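PDB 2I2X: methanol--corrinoid protein co-methyltransferase from Methanosarcina barkeri, which catalyses the transfer of the methyl group of methanol to the cob(I)amide bound by its partner protein MtaC, in the methanol pathway of methanogenesis. Local coordinates for residues T18-V26 against V276-M284; D268-K277 against V303-E313. All coordinates share one frame; numbering follows the deposited sequence.

Contact 1: T18-V26 against V276-M284; sequences TFGVSKYPV and VKAITGMPM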
ATOM      1  N   THR A  18     -19.779 -14.586  12.862  1.00  7.41           N
ATOM      2  CA  THR A  18     -19.405 -14.430  11.493  1.00  6.78           C
ATOM      3  C   THR A  18     -19.018 -12.972  11.247  1.00  6.26           C
ATOM      4  O   THR A  18     -19.199 -12.106  12.132  1.00  4.73           O
ATOM      5  CB  THR A  18     -20.526 -14.930  10.529  1.00  7.19           C
ATOM      6  OG1 THR A  18     -19.943 -15.274   9.276  1.00  8.11           O
ATOM      7  CG2 THR A  18     -21.617 -13.878  10.297  1.00  6.02           C
ATOM      8  N   PHE A  19     -18.484 -12.701  10.049  1.00  5.29           N
ATOM      9  CA  PHE A  19     -18.132 -11.334   9.695  1.00  4.68           C
ATOM     10  C   PHE A  19     -19.331 -10.539   9.121  1.00  5.12           C
ATOM     11  O   PHE A  19     -20.275 -11.135   8.587  1.00  5.54           O
ATOM     12  CB  PHE A  19     -16.911 -11.316   8.790  1.00  4.10           C
ATOM     13  CG  PHE A  19     -17.011 -12.229   7.566  1.00  3.18           C
ATOM     14  CD1 PHE A  19     -16.102 -13.263   7.389  1.00  2.00           C
ATOM     15  CD2 PHE A  19     -17.958 -11.997   6.575  1.00  2.00           C
ATOM     16  CE1 PHE A  19     -16.155 -14.089   6.238  1.00  4.76           C
ATOM     17  CE2 PHE A  19     -18.027 -12.801   5.453  1.00  3.83           C
ATOM     18  CZ  PHE A  19     -17.119 -13.861   5.265  1.00  2.00           C
ATOM     19  N   GLY A  20     -19.317  -9.217   9.284  1.00  5.17           N
ATOM     20  CA  GLY A  20     -20.378  -8.348   8.774  1.00  6.58           C
ATOM     21  C   GLY A  20     -21.731  -8.457   9.462  1.00  7.90           C
ATOM     22  O   GLY A  20     -22.702  -7.718   9.143  1.00  7.23           O
ATOM     23  N   VAL A  21     -21.830  -9.401  10.389  1.00  9.18           N
ATOM     24  CA  VAL A  21     -23.007  -9.400  11.236  1.00 10.63           C
ATOM     25  C   VAL A  21     -22.713  -9.428  12.722  1.00 11.08           C
ATOM     26  O   VAL A  21     -21.854 -10.153  13.225  1.00 11.09           O
ATOM     27  CB  VAL A  21     -24.183 -10.404  10.759  1.00 11.02           C
ATOM     28  CG1 VAL A  21     -23.800 -11.234   9.566  1.00  8.53           C
ATOM     29  CG2 VAL A  21     -24.759 -11.228  11.901  1.00  8.42           C
ATOM     30  N   SER A  22     -23.431  -8.586  13.422  1.00 11.69           N
ATOM     31  CA  SER A  22     -23.418  -8.712  14.854  1.00 12.95           C
ATOM     32  C   SER A  22     -24.837  -8.719  15.376  1.00 12.23           C
ATOM     33  O   SER A  22     -25.767  -8.248  14.701  1.00 11.58           O
ATOM     34  CB  SER A  22     -22.532  -7.653  15.490  1.00 13.06           C
ATOM     35  OG  SER A  22     -22.741  -6.411  14.865  1.00 18.23           O
ATOM     36  N   LYS A  23     -24.992  -9.306  16.560  1.00 12.29           N
ATOM     37  CA  LYS A  23     -26.291  -9.413  17.205  1.00 11.94           C
ATOM     38  C   LYS A  23     -26.949  -8.045  17.403  1.00 11.36           C
ATOM     39  O   LYS A  23     -28.150  -7.917  17.242  1.00 10.64           O
ATOM     40  CB  LYS A  23     -26.156 -10.146  18.532  1.00 12.09           C
ATOM     41  CG  LYS A  23     -27.500 -10.441  19.199  1.00 14.41           C
ATOM     42  CD  LYS A  23     -27.351 -11.194  20.530  1.00 16.00           C
ATOM     43  CE  LYS A  23     -28.670 -11.853  20.903  1.00 17.72           C
ATOM     44  NZ  LYS A  23     -28.781 -12.035  22.350  1.00 20.96           N
ATOM     45  N   TYR A  24     -26.153  -7.039  17.747  1.00 10.99           N
ATOM     46  CA  TYR A  24     -26.674  -5.699  18.019  1.00 11.22           C
ATOM     47  C   TYR A  24     -26.144  -4.645  17.050  1.00 10.97           C
ATOM     48  O   TYR A  24     -25.217  -3.910  17.389  1.00 11.22           O
ATOM     49  CB  TYR A  24     -26.335  -5.280  19.449  1.00 10.91           C
ATOM     50  CG  TYR A  24     -26.852  -6.258  20.467  1.00 10.77           C
ATOM     51  CD1 TYR A  24     -28.220  -6.306  20.771  1.00 11.28           C
ATOM     52  CD2 TYR A  24     -25.980  -7.126  21.142  1.00  8.59           C
ATOM     53  CE1 TYR A  24     -28.706  -7.199  21.706  1.00 12.26           C
ATOM     54  CE2 TYR A  24     -26.455  -8.025  22.086  1.00 10.05           C
ATOM     55  CZ  TYR A  24     -27.820  -8.053  22.358  1.00 12.08           C
ATOM     56  OH  TYR A  24     -28.334  -8.933  23.254  1.00 12.45           O
ATOM     57  N   PRO A  25     -26.737  -4.557  15.844  1.00 10.45           N
ATOM     58  CA  PRO A  25     -26.154  -3.642  14.861  1.00 10.09           C
ATOM     59  C   PRO A  25     -26.132  -2.170  15.304  1.00 10.17           C
ATOM     60  O   PRO A  25     -26.826  -1.808  16.244  1.00 10.30           O
ATOM     61  CB  PRO A  25     -27.015  -3.897  13.611  1.00 10.48           C
ATOM     62  CG  PRO A  25     -27.605  -5.351  13.840  1.00  9.16           C
ATOM     63  CD  PRO A  25     -27.894  -5.305  15.298  1.00 10.21           C
ATOM     64  N   VAL A  26     -25.302  -1.344  14.655  1.00 10.44           N
ATOM     65  CA  VAL A  26     -25.212   0.091  14.944  1.00 10.31           C
ATOM     66  C   VAL A  26     -25.586   0.899  13.686  1.00 11.17           C
ATOM     67  O   VAL A  26     -25.013   0.717  12.618  1.00 11.27           O
ATOM     68  CB  VAL A  26     -23.780   0.487  15.428  1.00 10.63           C
ATOM     69  CG1 VAL A  26     -23.635   2.003  15.614  1.00  9.96           C
ATOM     70  CG2 VAL A  26     -23.413  -0.234  16.690  1.00  9.21           C
ATOM     71  N   VAL A 276     -14.109  -9.505  22.535  1.00  5.75           N
ATOM     72  CA  VAL A 276     -15.132  -8.555  22.974  1.00  6.13           C
ATOM     73  C   VAL A 276     -16.467  -8.753  22.264  1.00  7.35           C
ATOM     74  O   VAL A 276     -17.542  -8.652  22.887  1.00  7.63           O
ATOM     75  CB  VAL A 276     -14.623  -7.081  22.834  1.00  6.37           C
ATOM     76  CG1 VAL A 276     -15.726  -6.084  23.121  1.00  5.99           C
ATOM     77  CG2 VAL A 276     -13.438  -6.821  23.773  1.00  4.09           C
ATOM     78  N   LYS A 277     -16.384  -9.064  20.963  1.00  8.22           N
ATOM     79  CA  LYS A 277     -17.542  -9.356  20.134  1.00  7.37           C
ATOM     80  C   LYS A 277     -18.247 -10.583  20.641  1.00  7.27           C
ATOM     81  O   LYS A 277     -19.472 -10.565  20.770  1.00  7.72           O
ATOM     82  CB  LYS A 277     -17.160  -9.550  18.662  1.00  7.61           C
ATOM     83  CG  LYS A 277     -18.381  -9.773  17.770  1.00  8.12           C
ATOM     84  CD  LYS A 277     -18.076  -9.611  16.311  1.00 11.75           C
ATOM     85  CE  LYS A 277     -19.327  -9.751  15.418  1.00 11.51           C
ATOM     86  NZ  LYS A 277     -18.933  -9.528  14.004  1.00 12.08           N
ATOM     87  N   ALA A 278     -17.494 -11.649  20.905  1.00  6.65           N
ATOM     88  CA  ALA A 278     -18.072 -12.875  21.484  1.00  7.49           C
ATOM     89  C   ALA A 278     -18.857 -12.615  22.784  1.00  8.06           C
ATOM     90  O   ALA A 278     -19.917 -13.197  22.996  1.00  8.94           O
ATOM     91  CB  ALA A 278     -16.990 -13.933  21.725  1.00  7.31           C
ATOM     92  N   ILE A 279     -18.354 -11.738  23.650  1.00  7.37           N
ATOM     93  CA  ILE A 279     -19.070 -11.410  24.848  1.00  7.03           C
ATOM     94  C   ILE A 279     -20.277 -10.513  24.556  1.00  7.93           C
ATOM     95  O   ILE A 279     -21.399 -10.826  24.960  1.00  7.73           O
ATOM     96  CB  ILE A 279     -18.134 -10.737  25.892  1.00  7.48           C
ATOM     97  CG1 ILE A 279     -17.051 -11.713  26.353  1.00  6.36           C
ATOM     98  CG2 ILE A 279     -18.912 -10.248  27.080  1.00  4.40           C
ATOM     99  CD1 ILE A 279     -15.935 -11.044  27.102  1.00  5.84           C
ATOM    100  N   THR A 280     -20.042  -9.407  23.852  1.00  8.24           N
ATOM    101  CA  THR A 280     -21.040  -8.338  23.742  1.00  8.49           C
ATOM    102  C   THR A 280     -22.051  -8.475  22.601  1.00  8.64           C
ATOM    103  O   THR A 280     -23.149  -7.887  22.673  1.00  8.95           O
ATOM    104  CB  THR A 280     -20.373  -6.959  23.550  1.00  8.57           C
ATOM    105  OG1 THR A 280     -19.647  -6.957  22.322  1.00  9.11           O
ATOM    106  CG2 THR A 280     -19.410  -6.625  24.690  1.00  8.53           C
ATOM    107  N   GLY A 281     -21.682  -9.187  21.535  1.00  7.61           N
ATOM    108  CA  GLY A 281     -22.542  -9.254  20.346  1.00  6.89           C
ATOM    109  C   GLY A 281     -22.565  -7.938  19.600  1.00  7.22           C
ATOM    110  O   GLY A 281     -23.450  -7.697  18.771  1.00  7.19           O
ATOM    111  N   MET A 282     -21.582  -7.087  19.898  1.00  7.26           N
ATOM    112  CA  MET A 282     -21.453  -5.772  19.288  1.00  7.51           C
ATOM    113  C   MET A 282     -20.442  -5.812  18.140  1.00  7.69           C
ATOM    114  O   MET A 282     -19.526  -6.674  18.147  1.00  8.21           O
ATOM    115  CB  MET A 282     -21.014  -4.749  20.325  1.00  7.05           C
ATOM    116  CG  MET A 282     -22.161  -4.299  21.197  1.00  8.40           C
ATOM    117  SD  MET A 282     -21.597  -3.441  22.669  1.00  8.35           S
ATOM    118  CE  MET A 282     -23.144  -3.055  23.455  1.00  8.94           C
ATOM    119  N   PRO A 283     -20.606  -4.910  17.150  1.00  6.61           N
ATOM    120  CA  PRO A 283     -19.737  -4.922  16.006  1.00  7.13           C
ATOM    121  C   PRO A 283     -18.346  -4.365  16.312  1.00  7.20           C
ATOM    122  O   PRO A 283     -18.201  -3.526  17.218  1.00  7.20           O
ATOM    123  CB  PRO A 283     -20.480  -4.022  15.005  1.00  6.79           C
ATOM    124  CG  PRO A 283     -21.121  -3.042  15.865  1.00  7.39           C
ATOM    125  CD  PRO A 283     -21.638  -3.873  17.009  1.00  7.14           C
ATOM    126  N   MET A 284     -17.345  -4.809  15.532  1.00  6.34           N
ATOM    127  CA  MET A 284     -15.948  -4.420  15.758  1.00  5.94           C
ATOM    128  C   MET A 284     -15.217  -4.201  14.432  1.00  6.66           C
ATOM    129  O   MET A 284     -15.405  -4.947  13.479  1.00  6.39           O
ATOM    130  CB  MET A 284     -15.210  -5.490  16.545  1.00  4.24           C
ATOM    131  CG  MET A 284     -15.823  -5.832  17.894  1.00  5.87           C
ATOM    132  SD  MET A 284     -15.593  -4.541  19.157  1.00  5.20           S
ATOM    133  CE  MET A 284     -17.160  -4.685  20.033  1.00  9.50           C
TER

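Contact 2: D268-K277 against V303-E313; sequences DCGYENIIVK and VMQCCDCWSNE. With ZN (zinc ion), chain Q; K (potassium ion), chain S.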
ATOM      1  N   ASP A 268     -10.138  -0.366  15.355  1.00  8.19           N
ATOM      2  CA  ASP A 268      -9.400  -1.288  14.498  1.00  7.92           C
ATOM      3  C   ASP A 268      -8.205  -1.975  15.148  1.00  8.10           C
ATOM      4  O   ASP A 268      -8.015  -3.179  14.991  1.00  8.37           O
ATOM      5  CB  ASP A 268      -8.966  -0.551  13.225  1.00  7.50           C
ATOM      6  CG  ASP A 268      -8.183   0.716  13.513  1.00  7.41           C
ATOM      7  OD1 ASP A 268      -7.965   1.047  14.705  1.00  7.87           O
ATOM      8  OD2 ASP A 268      -7.763   1.382  12.548  1.00  3.68           O
ATOM      9  N   CYS A 269      -7.390  -1.223  15.867  1.00  8.33           N
ATOM     10  CA  CYS A 269      -6.180  -1.801  16.452  1.00  9.56           C
ATOM     11  C   CYS A 269      -6.462  -2.632  17.714  1.00  8.28           C
ATOM     12  O   CYS A 269      -5.530  -3.191  18.331  1.00  7.91           O
ATOM     13  CB  CYS A 269      -5.125  -0.725  16.725  1.00 10.04           C
ATOM     14  SG  CYS A 269      -5.676   0.615  17.808  1.00 14.20           S
ATOM     15  N   GLY A 270      -7.740  -2.738  18.056  1.00  7.60           N
ATOM     16  CA  GLY A 270      -8.203  -3.633  19.126  1.00  7.44           C
ATOM     17  C   GLY A 270      -8.272  -5.067  18.627  1.00  8.00           C
ATOM     18  O   GLY A 270      -9.355  -5.610  18.395  1.00  8.02           O
ATOM     19  N   TYR A 271      -7.123  -5.712  18.460  1.00  7.21           N
ATOM     20  CA  TYR A 271      -7.152  -7.092  18.049  1.00  6.31           C
ATOM     21  C   TYR A 271      -7.936  -7.976  19.008  1.00  6.23           C
ATOM     22  O   TYR A 271      -8.464  -9.012  18.595  1.00  5.81           O
ATOM     23  CB  TYR A 271      -5.744  -7.603  17.933  1.00  6.59           C
ATOM     24  CG  TYR A 271      -4.972  -7.115  16.717  1.00  7.79           C
ATOM     25  CD1 TYR A 271      -4.331  -5.888  16.731  1.00  5.68           C
ATOM     26  CD2 TYR A 271      -4.832  -7.922  15.581  1.00  7.12           C
ATOM     27  CE1 TYR A 271      -3.580  -5.462  15.659  1.00  5.55           C
ATOM     28  CE2 TYR A 271      -4.096  -7.495  14.490  1.00  6.17           C
ATOM     29  CZ  TYR A 271      -3.460  -6.257  14.537  1.00  7.05           C
ATOM     30  OH  TYR A 271      -2.684  -5.802  13.472  1.00  7.93           O
ATOM     31  N   GLU A 272      -7.983  -7.591  20.289  1.00  6.15           N
ATOM     32  CA  GLU A 272      -8.757  -8.313  21.271  1.00  6.61           C
ATOM     33  C   GLU A 272     -10.271  -8.174  21.037  1.00  7.21           C
ATOM     34  O   GLU A 272     -11.070  -8.830  21.725  1.00  7.03           O
ATOM     35  CB  GLU A 272      -8.392  -7.848  22.692  1.00  7.70           C
ATOM     36  CG  GLU A 272      -8.831  -6.395  23.094  1.00  8.15           C
ATOM     37  CD  GLU A 272      -7.906  -5.304  22.557  1.00  9.57           C
ATOM     38  OE1 GLU A 272      -8.040  -4.142  23.040  1.00  9.63           O
ATOM     39  OE2 GLU A 272      -7.067  -5.595  21.651  1.00  7.45           O
ATOM     40  N   ASN A 273     -10.669  -7.314  20.081  1.00  7.32           N
ATOM     41  CA  ASN A 273     -12.093  -7.118  19.753  1.00  6.89           C
ATOM     42  C   ASN A 273     -12.816  -8.417  19.418  1.00  6.85           C
ATOM     43  O   ASN A 273     -14.051  -8.520  19.593  1.00  6.84           O
ATOM     44  CB  ASN A 273     -12.294  -6.113  18.618  1.00  6.23           C
ATOM     45  CG  ASN A 273     -11.990  -4.683  19.031  1.00  6.33           C
ATOM     46  OD1 ASN A 273     -11.858  -4.368  20.222  1.00  5.92           O
ATOM     47  ND2 ASN A 273     -11.835  -3.806  18.034  1.00  4.83           N
ATOM     48  N   ILE A 274     -12.072  -9.416  18.945  1.00  6.06           N
ATOM     49  CA  ILE A 274     -12.733 -10.688  18.651  1.00  5.75           C
ATOM     50  C   ILE A 274     -13.320 -11.296  19.963  1.00  6.11           C
ATOM     51  O   ILE A 274     -14.479 -11.763  20.009  1.00  5.61           O
ATOM     52  CB  ILE A 274     -11.825 -11.672  17.859  1.00  5.24           C
ATOM     53  CG1 ILE A 274     -12.533 -13.005  17.605  1.00  3.80           C
ATOM     54  CG2 ILE A 274     -10.480 -11.913  18.595  1.00  4.27           C
ATOM     55  CD1 ILE A 274     -13.724 -12.947  16.722  1.00  3.48           C
ATOM     56  N   ILE A 275     -12.520 -11.282  21.026  1.00  6.23           N
ATOM     57  CA  ILE A 275     -13.034 -11.697  22.327  1.00  6.33           C
ATOM     58  C   ILE A 275     -14.216 -10.813  22.733  1.00  5.77           C
ATOM     59  O   ILE A 275     -15.215 -11.320  23.174  1.00  6.00           O
ATOM     60  CB  ILE A 275     -11.935 -11.680  23.387  1.00  6.33           C
ATOM     61  CG1 ILE A 275     -10.827 -12.652  23.000  1.00  6.62           C
ATOM     62  CG2 ILE A 275     -12.490 -12.083  24.727  1.00  7.27           C
ATOM     63  CD1 ILE A 275      -9.498 -12.332  23.610  1.00  5.28           C
ATOM     64  N   VAL A 276     -14.109  -9.505  22.535  1.00  5.75           N
ATOM     65  CA  VAL A 276     -15.132  -8.555  22.974  1.00  6.13           C
ATOM     66  C   VAL A 276     -16.467  -8.753  22.264  1.00  7.35           C
ATOM     67  O   VAL A 276     -17.542  -8.652  22.887  1.00  7.63           O
ATOM     68  CB  VAL A 276     -14.623  -7.081  22.834  1.00  6.37           C
ATOM     69  CG1 VAL A 276     -15.726  -6.084  23.121  1.00  5.99           C
ATOM     70  CG2 VAL A 276     -13.438  -6.821  23.773  1.00  4.09           C
ATOM     71  N   LYS A 277     -16.384  -9.064  20.963  1.00  8.22           N
ATOM     72  CA  LYS A 277     -17.542  -9.356  20.134  1.00  7.37           C
ATOM     73  C   LYS A 277     -18.247 -10.583  20.641  1.00  7.27           C
ATOM     74  O   LYS A 277     -19.472 -10.565  20.770  1.00  7.72           O
ATOM     75  CB  LYS A 277     -17.160  -9.550  18.662  1.00  7.61           C
ATOM     76  CG  LYS A 277     -18.381  -9.773  17.770  1.00  8.12           C
ATOM     77  CD  LYS A 277     -18.076  -9.611  16.311  1.00 11.75           C
ATOM     78  CE  LYS A 277     -19.327  -9.751  15.418  1.00 11.51           C
ATOM     79  NZ  LYS A 277     -18.933  -9.528  14.004  1.00 12.08           N
ATOM     80  N   VAL A 303      -7.838 -12.229  11.416  1.00  5.16           N
ATOM     81  CA  VAL A 303      -8.628 -11.166  12.040  1.00  6.01           C
ATOM     82  C   VAL A 303      -9.887 -10.749  11.251  1.00  6.75           C
ATOM     83  O   VAL A 303     -10.709  -9.973  11.765  1.00  7.58           O
ATOM     84  CB  VAL A 303      -7.771  -9.884  12.290  1.00  6.86           C
ATOM     85  CG1 VAL A 303      -6.816 -10.104  13.472  1.00  5.84           C
ATOM     86  CG2 VAL A 303      -6.992  -9.482  11.017  1.00  5.91           C
ATOM     87  N   MET A 304     -10.040 -11.232  10.016  1.00  5.68           N
ATOM     88  CA  MET A 304     -11.201 -10.866   9.207  1.00  5.91           C
ATOM     89  C   MET A 304     -12.373 -11.759   9.600  1.00  5.81           C
ATOM     90  O   MET A 304     -13.548 -11.441   9.317  1.00  6.06           O
ATOM     91  CB  MET A 304     -10.939 -11.040   7.686  1.00  5.82           C
ATOM     92  CG  MET A 304     -10.033  -9.995   7.005  1.00  6.55           C
ATOM     93  SD  MET A 304      -9.795 -10.073   5.179  1.00  7.60           S
ATOM     94  CE  MET A 304      -8.716 -11.472   5.173  1.00  6.26           C
ATOM     95  N   GLN A 305     -12.038 -12.864  10.265  1.00  4.79           N
ATOM     96  CA  GLN A 305     -12.939 -13.991  10.483  1.00  3.78           C
ATOM     97  C   GLN A 305     -14.326 -13.537  10.955  1.00  3.77           C
ATOM     98  O   GLN A 305     -15.330 -14.148  10.610  1.00  2.28           O
ATOM     99  CB  GLN A 305     -12.304 -14.950  11.498  1.00  4.41           C
ATOM    100  CG  GLN A 305     -12.233 -14.358  12.923  1.00  3.35           C
ATOM    101  CD  GLN A 305     -11.284 -15.078  13.863  1.00  4.32           C
ATOM    102  OE1 GLN A 305     -11.052 -16.280  13.764  1.00  2.96           O
ATOM    103  NE2 GLN A 305     -10.753 -14.332  14.817  1.00  6.30           N
ATOM    104  N   CYS A 306     -14.357 -12.484  11.777  1.00  3.59           N
ATOM    105  CA  CYS A 306     -15.592 -11.943  12.294  1.00  4.09           C
ATOM    106  C   CYS A 306     -15.599 -10.424  12.349  1.00  3.83           C
ATOM    107  O   CYS A 306     -16.333  -9.860  13.144  1.00  5.74           O
ATOM    108  CB  CYS A 306     -15.892 -12.491  13.683  1.00  4.19           C
ATOM    109  SG  CYS A 306     -16.001 -14.295  13.796  1.00  6.87           S
ATOM    110  N   CYS A 307     -14.813  -9.747  11.526  1.00  3.13           N
ATOM    111  CA  CYS A 307     -14.819  -8.297  11.565  1.00  3.64           C
ATOM    112  C   CYS A 307     -16.141  -7.735  11.054  1.00  3.95           C
ATOM    113  O   CYS A 307     -16.839  -8.389  10.318  1.00  3.97           O
ATOM    114  CB  CYS A 307     -13.670  -7.725  10.742  1.00  3.58           C
ATOM    115  SG  CYS A 307     -13.834  -8.025   8.958  1.00  4.47           S
ATOM    116  N   ASP A 308     -16.464  -6.506  11.444  1.00  4.44           N
ATOM    117  CA  ASP A 308     -17.585  -5.790  10.866  1.00  5.05           C
ATOM    118  C   ASP A 308     -17.067  -4.668   9.988  1.00  5.31           C
ATOM    119  O   ASP A 308     -17.635  -4.392   8.914  1.00  5.71           O
ATOM    120  CB  ASP A 308     -18.528  -5.279  11.951  1.00  4.73           C
ATOM    121  CG  ASP A 308     -19.112  -6.429  12.788  1.00  8.17           C
ATOM    122  OD1 ASP A 308     -20.191  -6.961  12.406  1.00  9.67           O
ATOM    123  OD2 ASP A 308     -18.475  -6.826  13.803  1.00  7.76           O
ATOM    124  N   CYS A 309     -15.984  -4.027  10.430  1.00  4.90           N
ATOM    125  CA  CYS A 309     -15.281  -3.041   9.596  1.00  5.00           C
ATOM    126  C   CYS A 309     -13.826  -3.452   9.464  1.00  4.98           C
ATOM    127  O   CYS A 309     -13.308  -4.186  10.305  1.00  5.02           O
ATOM    128  CB  CYS A 309     -15.450  -1.622  10.145  1.00  4.53           C
ATOM    129  SG  CYS A 309     -17.185  -1.297  10.620  1.00  5.46           S
ATOM    130  N   TRP A 310     -13.183  -3.004   8.396  1.00  5.19           N
ATOM    131  CA  TRP A 310     -11.871  -3.518   8.008  1.00  5.24           C
ATOM    132  C   TRP A 310     -11.016  -2.319   7.677  1.00  5.68           C
ATOM    133  O   TRP A 310     -11.360  -1.531   6.782  1.00  5.27           O
ATOM    134  CB  TRP A 310     -12.034  -4.437   6.819  1.00  5.00           C
ATOM    135  CG  TRP A 310     -10.814  -5.139   6.278  1.00  5.93           C
ATOM    136  CD1 TRP A 310     -10.421  -5.173   4.964  1.00  6.24           C
ATOM    137  CD2 TRP A 310      -9.878  -5.953   6.997  1.00  5.88           C
ATOM    138  NE1 TRP A 310      -9.292  -5.940   4.822  1.00  8.66           N
ATOM    139  CE2 TRP A 310      -8.940  -6.445   6.050  1.00  8.56           C
ATOM    140  CE3 TRP A 310      -9.737  -6.318   8.345  1.00  5.87           C
ATOM    141  CZ2 TRP A 310      -7.866  -7.285   6.406  1.00  6.93           C
ATOM    142  CZ3 TRP A 310      -8.671  -7.159   8.704  1.00  6.49           C
ATOM    143  CH2 TRP A 310      -7.746  -7.630   7.730  1.00  7.11           C
ATOM    144  N   SER A 311      -9.930  -2.176   8.442  1.00  5.75           N
ATOM    145  CA  SER A 311      -9.093  -1.000   8.410  1.00  5.78           C
ATOM    146  C   SER A 311      -7.614  -1.224   7.972  1.00  6.07           C
ATOM    147  O   SER A 311      -7.088  -2.327   8.094  1.00  5.14           O
ATOM    148  CB  SER A 311      -9.150  -0.370   9.798  1.00  5.39           C
ATOM    149  OG  SER A 311      -8.069   0.525  10.017  1.00  3.53           O
ATOM    150  N   ASN A 312      -6.969  -0.152   7.492  1.00  6.45           N
ATOM    151  CA  ASN A 312      -5.537  -0.148   7.125  1.00  6.96           C
ATOM    152  C   ASN A 312      -4.675   0.468   8.211  1.00  7.79           C
ATOM    153  O   ASN A 312      -3.470   0.693   8.003  1.00  7.09           O
ATOM    154  CB  ASN A 312      -5.309   0.685   5.850  1.00  6.68           C
ATOM    155  CG  ASN A 312      -5.571   2.158   6.093  1.00  5.41           C
ATOM    156  OD1 ASN A 312      -6.638   2.510   6.570  1.00  2.88           O
ATOM    157  ND2 ASN A 312      -4.583   3.021   5.812  1.00  5.31           N
ATOM    158  N   GLU A 313      -5.318   0.791   9.347  1.00  9.03           N
ATOM    159  CA  GLU A 313      -4.669   1.266  10.582  1.00  9.59           C
ATOM    160  C   GLU A 313      -4.186   2.695  10.436  1.00 10.88           C
ATOM    161  O   GLU A 313      -4.660   3.593  11.121  1.00 11.72           O
ATOM    162  CB  GLU A 313      -3.540   0.328  11.027  1.00  8.84           C
ATOM    163  CG  GLU A 313      -2.697   0.822  12.199  1.00 11.55           C
ATOM    164  CD  GLU A 313      -3.502   1.129  13.473  1.00 14.72           C
ATOM    165  OE1 GLU A 313      -2.920   1.782  14.372  1.00 13.93           O
ATOM    166  OE2 GLU A 313      -4.693   0.726  13.590  1.00 13.82           O
TER
HETATM  167 ZN    ZN Q 501      -3.794   2.069  18.065  1.00 20.92          ZN
HETATM  168  K     K S 511      -4.031   4.166  16.119  0.70 23.46           K
HETATM  169  O   HOH W   1      -6.228   3.702  13.248  1.00  8.41           O

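Contact 1: T18-V26 against V276-M284
The ammonium group of Lys-277 reaches from helix 273-280 to two backbone carbonyls of residues 18-26. NZ bonds Thr-18 O at 3.2 Å, almost along the C=O axis, and Val-21 O at 3.1 Å, where it stands well above the carbonyl plane. The lysine spans this distance because its chain is extended throughout, with CG trans to the backbone N (chi1 -177°). NZ also has a salt-bridge partner in Asp-308 and a further carbonyl in Cys-306, so the buried charge is well surrounded by oxygen. Cutting this side chain back to an alanine is likely to cost Asp-308 its cationic partner and leave the Thr-18 and Val-21 carbonyls without their shared donor.

Beyond the helix end, Gly-281 takes a positive phi (71°) and its O receives Tyr-24 N at 3.0 Å, a bond of 155° at the hydrogen. A CB on this glycine would press tightly on Lys-23 CB and on the tyrosine ring. That ring brings its CD2 edge to Thr-280 O, 3.3 Å away and near the ring plane, while Lys-23 CG lies above one face, offset toward the rim.

Pro-283 packs against both strands: its CB lies 3.3 Å from Ser-22 OG, a plain packing contact, and its CG meets Val-26 CG2 at 3.7 Å, the two side chains crossing at about a right angle.

The carbonyls of Thr-18 and Val-21 thus take a buried ammonium and that of Gly-281 takes the amide of Tyr-24, so the N-terminal segment meets the end of helix 273-280 mainly through main-chain acceptors.

Contact 2: D268-K277 against V303-E313
Asp-268 OD2 accepts from Ser-311 OG at 2.7 Å, through its anti lone pair, and lies 2.9 Å from a water that is also within hydrogen-bonding distance of Glu-313 O. The serine hydroxyl receives Glu-313 N at 2.8 Å, closing an ST turn. Glu-313 has CG trans to its backbone N and bends at chi2 (57°), which brings its carboxylate beside that of Asp-268, with OE2 3.3 Å from Asp-268 OD2 and the planes turned 43°. Its other oxygen, OE1, faces the potassium ion at 3.2 Å, which Glu-86 and Glu-164 also bind. Next to Asp-268, Cys-269 SG binds the zinc ion at 2.4 Å, along with Glu-164 and Cys-220.

At the far end Lys-277 NZ meets Asp-308 OD2 at 2.7 Å on its syn side, somewhat out of the carboxylate plane. Between these polar ends, Ile-274 CD1 packs on Cys-306 CB and CG1 lies against NE2 of Gln-305, whose amide is hydrogen-bonded to Tyr-372 of helix 372-383; Tyr-271 CD2 packs on Val-303 CG1.

This joins the metal-bearing loop and the start of helix 273-280 to strand 309-311, which runs parallel between strands 40-43 and 285-287 of the TIM barrel.

Both contacts use helix 273-280 and share Val-276 and Lys-277, whose ammonium group serves carbonyls in each; their centres lie 10 Å apart. They also join directly: Met-284 O and Asp-308 N are 2.8 Å apart, as are Gly-20 N and Cys-307 O, both probable hydrogen bonds. Contact 1 is structural packing away from the metal sites, whereas contact 2 runs from that packing to the zinc and potassium ions. Around the shared zinc, the Cys-269 side chain is about 4 Å from its two fellow ligands. The Glu-313 side chain lies about 5 Å from the bound corrinoid and touches Ala-294 of the corrinoid pocket. Helix 273-280 therefore connects the N-terminal strands with the zinc-binding loop that precedes it.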